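Local coordinates for protein cysteine protease (Listeria monocytogenes, PDB 5HU4) that cleaves the C-terminal sorting signal of surface proteins and attaches them covalently to the cell wall by way of a thioester intermediate, at residues Ile71-Leu76 against Tyr80-Thr85; Ile7-Val12 against Ile106-Cys111. All coordinates share one frame; numbering follows the deposited sequence.

Both contacts are buried, but interaction 1 belongs to the wall of the sortase beta-barrel and interaction 2 to its interior. Interaction 1 zips together two neighbouring strands, 70-74 and 78-91, chiefly through backbone hydrogen bonds, with a tyrosine-carboxylate pair, Y72 and E81, on the other face of the sheet and a Y80-D75 hydrogen bond near the turn. Interaction 2 lies nearer the centre of the chain and spans the interior between strands 3-9 and 105-111, where methyl groups alone meet. The two share a border: strand 70-74 pairs with strand 3-9 through Y72 O and A8 N, while I71 packs its CD1 against L108 CD1, in the core to which interaction 2 contributes.

Interaction 1: Ile71-Leu76 against Tyr80-Thr85; sequences IYLTDL and YEYTVT
The ring of Y80 meets the 71-76 segment with its edge: the L73 carbonyl lies beside it, with L73 O 3.3 Å from Y80 CD1, and the D75 carboxylate stands farther along the same rim. The Y82 ring has I71 O at its edge, in the ring plane, while L73 CD2 comes to its CE1 obliquely, at 4.0 Å. The Y72 ring and the E81 carboxylate lie side by side and point the same way, their planes 50° apart, with Y72 CE1 3.8 Å from E81 CD. Y141 stacks on the Y72 ring, and K129 forms a long, weak ion pair with E81.

The backbones form an antiparallel beta hairpin, strand 70-74 running into strand 78-91 of the sortase beta-barrel. I71 with Y82 and L73 with Y80 are hydrogen-bonded pairs; Y72 with E81, between them, is a non-hydrogen-bonded pair. In the first, Y82 N reaches I71 O at 2.8 Å; in the second, Y80 N reaches L73 O at 2.7 Å. I71, L73, Y80 and Y82 share one face of the sheet, on which I71 and L73 reach I7 of strand 3-9; Y72 and E81 lie on the other.

Near the turn, the Y80 hydroxyl donates to D75 OD2 (OH to OD2, 3.1 Å), approaching from above the carboxylate plane, which stands 74° from the plane of the ring. D75 CG sits between its own backbone N and carbonyl carbon (chi1 48°), which brings the acid back across the turn; its OD1 accepts from the backbone N of E77 and N78. T74 OG1 closes an ST turn with L76 N. The Y82 hydroxyl bonds to the backbone N of G41. At the far end, I71 and V84 cross at about a right angle, I71 CD1 resting 3.7 Å from V84 CG2.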
# COMPACT_ATOMS: atom_id res chain seq x y z
N ILE A 71 4.31 3.39 7.15
CA ILE A 71 4.22 2.55 5.97
C ILE A 71 5.54 2.61 5.21
O ILE A 71 6.02 3.70 4.88
CB ILE A 71 3.07 2.97 5.04
CG1 ILE A 71 1.74 2.98 5.79
CG2 ILE A 71 2.99 2.03 3.84
CD1 ILE A 71 0.59 3.54 4.99
N TYR A 72 6.13 1.45 4.95
CA TYR A 72 7.41 1.41 4.27
C TYR A 72 7.27 0.90 2.84
O TYR A 72 6.63 -0.12 2.59
CB TYR A 72 8.40 0.54 5.05
CG TYR A 72 8.69 1.09 6.42
CD1 TYR A 72 9.66 2.06 6.61
CD2 TYR A 72 7.98 0.65 7.53
CE1 TYR A 72 9.93 2.57 7.87
CE2 TYR A 72 8.24 1.16 8.79
CZ TYR A 72 9.21 2.12 8.95
OH TYR A 72 9.48 2.63 10.20
N LEU A 73 7.87 1.64 1.91
CA LEU A 73 7.78 1.33 0.49
C LEU A 73 9.17 1.39 -0.12
O LEU A 73 9.96 2.27 0.21
CB LEU A 73 6.84 2.31 -0.20
CG LEU A 73 6.56 2.13 -1.69
CD1 LEU A 73 5.79 0.84 -1.95
CD2 LEU A 73 5.79 3.33 -2.23
N THR A 74 9.48 0.45 -1.01
CA THR A 74 10.79 0.43 -1.64
C THR A 74 10.76 -0.07 -3.08
O THR A 74 9.93 -0.90 -3.45
CB THR A 74 11.80 -0.43 -0.84
OG1 THR A 74 13.12 -0.25 -1.37
CG2 THR A 74 11.42 -1.90 -0.90
N ASP A 75 11.66 0.47 -3.90
CA ASP A 75 11.86 0.01 -5.26
C ASP A 75 13.19 -0.73 -5.34
O ASP A 75 13.75 -0.93 -6.42
CB ASP A 75 11.82 1.17 -6.25
CG ASP A 75 12.68 2.35 -5.81
OD1 ASP A 75 13.51 2.18 -4.89
OD2 ASP A 75 12.53 3.44 -6.39
N LEU A 76 13.69 -1.10 -4.16
CA LEU A 76 15.00 -1.74 -3.97
C LEU A 76 16.15 -0.81 -4.35
O LEU A 76 17.27 -1.27 -4.56
CB LEU A 76 15.09 -3.05 -4.74
CG LEU A 76 14.99 -4.31 -3.87
CD1 LEU A 76 13.62 -4.41 -3.21
CD2 LEU A 76 15.29 -5.56 -4.68
N TYR A 80 11.20 4.45 1.13
CA TYR A 80 10.26 5.55 1.29
C TYR A 80 9.39 5.34 2.52
O TYR A 80 8.61 4.39 2.58
CB TYR A 80 9.40 5.70 0.04
CG TYR A 80 10.19 5.81 -1.24
CD1 TYR A 80 10.49 4.67 -1.99
CD2 TYR A 80 10.65 7.03 -1.71
CE1 TYR A 80 11.22 4.76 -3.16
CE2 TYR A 80 11.38 7.13 -2.88
CZ TYR A 80 11.66 5.99 -3.60
OH TYR A 80 12.39 6.08 -4.77
N GLU A 81 9.52 6.23 3.49
CA GLU A 81 8.77 6.11 4.74
C GLU A 81 7.59 7.07 4.79
O GLU A 81 7.75 8.29 4.73
CB GLU A 81 9.69 6.35 5.94
CG GLU A 81 8.97 6.39 7.28
CD GLU A 81 9.92 6.37 8.46
OE1 GLU A 81 11.14 6.21 8.23
OE2 GLU A 81 9.45 6.52 9.60
N TYR A 82 6.39 6.50 4.89
CA TYR A 82 5.17 7.29 5.03
C TYR A 82 4.62 7.16 6.45
O TYR A 82 4.93 6.21 7.16
CB TYR A 82 4.12 6.86 4.02
CG TYR A 82 4.52 7.02 2.57
CD1 TYR A 82 5.31 6.06 1.94
CD2 TYR A 82 4.10 8.11 1.82
CE1 TYR A 82 5.68 6.20 0.61
CE2 TYR A 82 4.46 8.26 0.50
CZ TYR A 82 5.25 7.30 -0.11
OH TYR A 82 5.61 7.44 -1.43
N THR A 83 3.78 8.11 6.85
CA THR A 83 3.11 8.05 8.14
C THR A 83 1.61 8.24 7.95
O THR A 83 1.17 9.26 7.43
CB THR A 83 3.64 9.12 9.11
OG1 THR A 83 5.01 8.84 9.43
CG2 THR A 83 2.82 9.13 10.39
N VAL A 84 0.84 7.24 8.38
CA VAL A 84 -0.61 7.27 8.26
C VAL A 84 -1.21 8.51 8.90
O VAL A 84 -0.98 8.78 10.08
CB VAL A 84 -1.25 6.02 8.89
CG1 VAL A 84 -2.77 6.12 8.86
CG2 VAL A 84 -0.78 4.76 8.19
N THR A 85 -1.96 9.28 8.12
CA THR A 85 -2.56 10.51 8.62
C THR A 85 -4.08 10.48 8.56
O THR A 85 -4.75 11.24 9.26
CB THR A 85 -2.05 11.74 7.83
OG1 THR A 85 -2.33 11.57 6.44
CG2 THR A 85 -0.56 11.92 8.03

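Interaction 2: Ile7-Val12 against Ile106-Cys111; sequences IAVPSV and ITLITC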
# COMPACT_ATOMS: atom_id res chain seq x y z
N ILE A 7 6.11 -3.37 -0.15
CA ILE A 7 5.48 -2.47 0.81
C ILE A 7 5.31 -3.19 2.14
O ILE A 7 5.00 -4.38 2.17
CB ILE A 7 4.11 -1.95 0.31
CG1 ILE A 7 3.49 -1.00 1.34
CG2 ILE A 7 3.17 -3.10 -0.01
CD1 ILE A 7 2.09 -0.57 1.01
N ALA A 8 5.53 -2.48 3.24
CA ALA A 8 5.43 -3.09 4.55
C ALA A 8 4.75 -2.18 5.57
O ALA A 8 5.06 -1.00 5.67
CB ALA A 8 6.81 -3.48 5.05
N VAL A 9 3.80 -2.76 6.31
CA VAL A 9 3.18 -2.08 7.44
C VAL A 9 3.32 -2.96 8.68
O VAL A 9 2.45 -3.78 8.97
CB VAL A 9 1.69 -1.77 7.18
CG1 VAL A 9 1.20 -0.75 8.18
CG2 VAL A 9 1.49 -1.27 5.76
N PRO A 10 4.43 -2.79 9.42
CA PRO A 10 4.81 -3.66 10.54
C PRO A 10 3.83 -3.65 11.71
O PRO A 10 3.80 -4.61 12.48
CB PRO A 10 6.17 -3.09 10.97
CG PRO A 10 6.17 -1.68 10.48
CD PRO A 10 5.41 -1.71 9.19
N SER A 11 3.03 -2.60 11.85
CA SER A 11 2.09 -2.51 12.96
C SER A 11 0.94 -3.50 12.80
O SER A 11 0.31 -3.90 13.79
CB SER A 11 1.53 -1.09 13.09
OG SER A 11 0.60 -0.81 12.07
N VAL A 12 0.67 -3.90 11.56
CA VAL A 12 -0.39 -4.86 11.28
C VAL A 12 0.14 -6.08 10.53
O VAL A 12 -0.63 -6.82 9.92
CB VAL A 12 -1.52 -4.21 10.46
CG1 VAL A 12 -2.28 -3.20 11.30
CG2 VAL A 12 -0.96 -3.56 9.21
N ILE A 106 1.07 8.14 0.13
CA ILE A 106 0.72 6.79 -0.28
C ILE A 106 -0.75 6.53 0.06
O ILE A 106 -1.25 7.00 1.08
CB ILE A 106 1.63 5.72 0.38
CG1 ILE A 106 1.43 4.36 -0.28
CG2 ILE A 106 1.39 5.65 1.88
CD1 ILE A 106 2.34 3.28 0.27
N THR A 107 -1.44 5.80 -0.81
CA THR A 107 -2.86 5.54 -0.61
C THR A 107 -3.17 4.05 -0.70
O THR A 107 -3.16 3.47 -1.78
CB THR A 107 -3.72 6.30 -1.65
OG1 THR A 107 -3.41 7.69 -1.60
CG2 THR A 107 -5.20 6.09 -1.36
N LEU A 108 -3.44 3.44 0.45
CA LEU A 108 -3.73 2.01 0.51
C LEU A 108 -5.23 1.77 0.42
O LEU A 108 -6.01 2.34 1.19
CB LEU A 108 -3.16 1.40 1.79
CG LEU A 108 -1.68 1.67 2.06
CD1 LEU A 108 -1.17 0.82 3.21
CD2 LEU A 108 -0.86 1.42 0.80
N ILE A 109 -5.63 0.91 -0.52
CA ILE A 109 -7.04 0.67 -0.77
C ILE A 109 -7.39 -0.82 -0.71
O ILE A 109 -6.75 -1.64 -1.36
CB ILE A 109 -7.47 1.22 -2.14
CG1 ILE A 109 -7.10 2.70 -2.26
CG2 ILE A 109 -8.97 1.03 -2.35
CD1 ILE A 109 -7.49 3.32 -3.58
N THR A 110 -8.41 -1.15 0.08
CA THR A 110 -8.91 -2.51 0.17
C THR A 110 -10.41 -2.51 0.44
O THR A 110 -10.97 -1.51 0.88
CB THR A 110 -8.19 -3.32 1.27
OG1 THR A 110 -8.46 -4.71 1.10
CG2 THR A 110 -8.65 -2.87 2.65
N CYS A 111 -11.06 -3.64 0.17
CA CYS A 111 -12.47 -3.79 0.47
C CYS A 111 -12.67 -3.82 1.98
O CYS A 111 -11.81 -4.30 2.71
CB CYS A 111 -13.04 -5.06 -0.18
SG CYS A 111 -12.67 -5.23 -1.94
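I7 and L108 reach toward each other tip to tip across the interior of the sortase beta-barrel, and every contact between 7-12 and 106-111 is of one kind, methyl against methyl. The closest is I7 CD1 to L108 CD2, at 3.6 Å. I7 holds CG1 anti to its backbone N (chi1 -180°), and with chi2 also extended the chain runs straight out to its terminal methyl. The same I7 CD1 also lies 3.9 Å from I106 CD1, the two isoleucines crossing obliquely. One methyl therefore touches two residues set two apart on strand 105-111, whose side chains both turn to the inside. V9, likewise two residues along from I7, adds a looser touch, its CG2 4.2 Å from L108 CD1.

No hydrogen bond links the segments, and the backbones stay well apart: the strand axes approach no closer than 11.2 Å and run at 79° to one another, as walls facing across a core. Polar bonding goes instead to neighbouring strands. I7 bonds through its backbone to L16, while T107 pairs with Y45 and L47 on strand 44-48. I71 and L47 pack against I7, I106 and L108, widening the cluster.

Strand 105-111 ends at C111, assigned as the residue that forms the acyl-thioester intermediate, but the contact lies at a distance from it, deeper in the barrel. With aliphatic groups alone meeting here, the direct cohesion between these two segments probably rests on dispersion and the exclusion of water, without the directional grip of polar bonds.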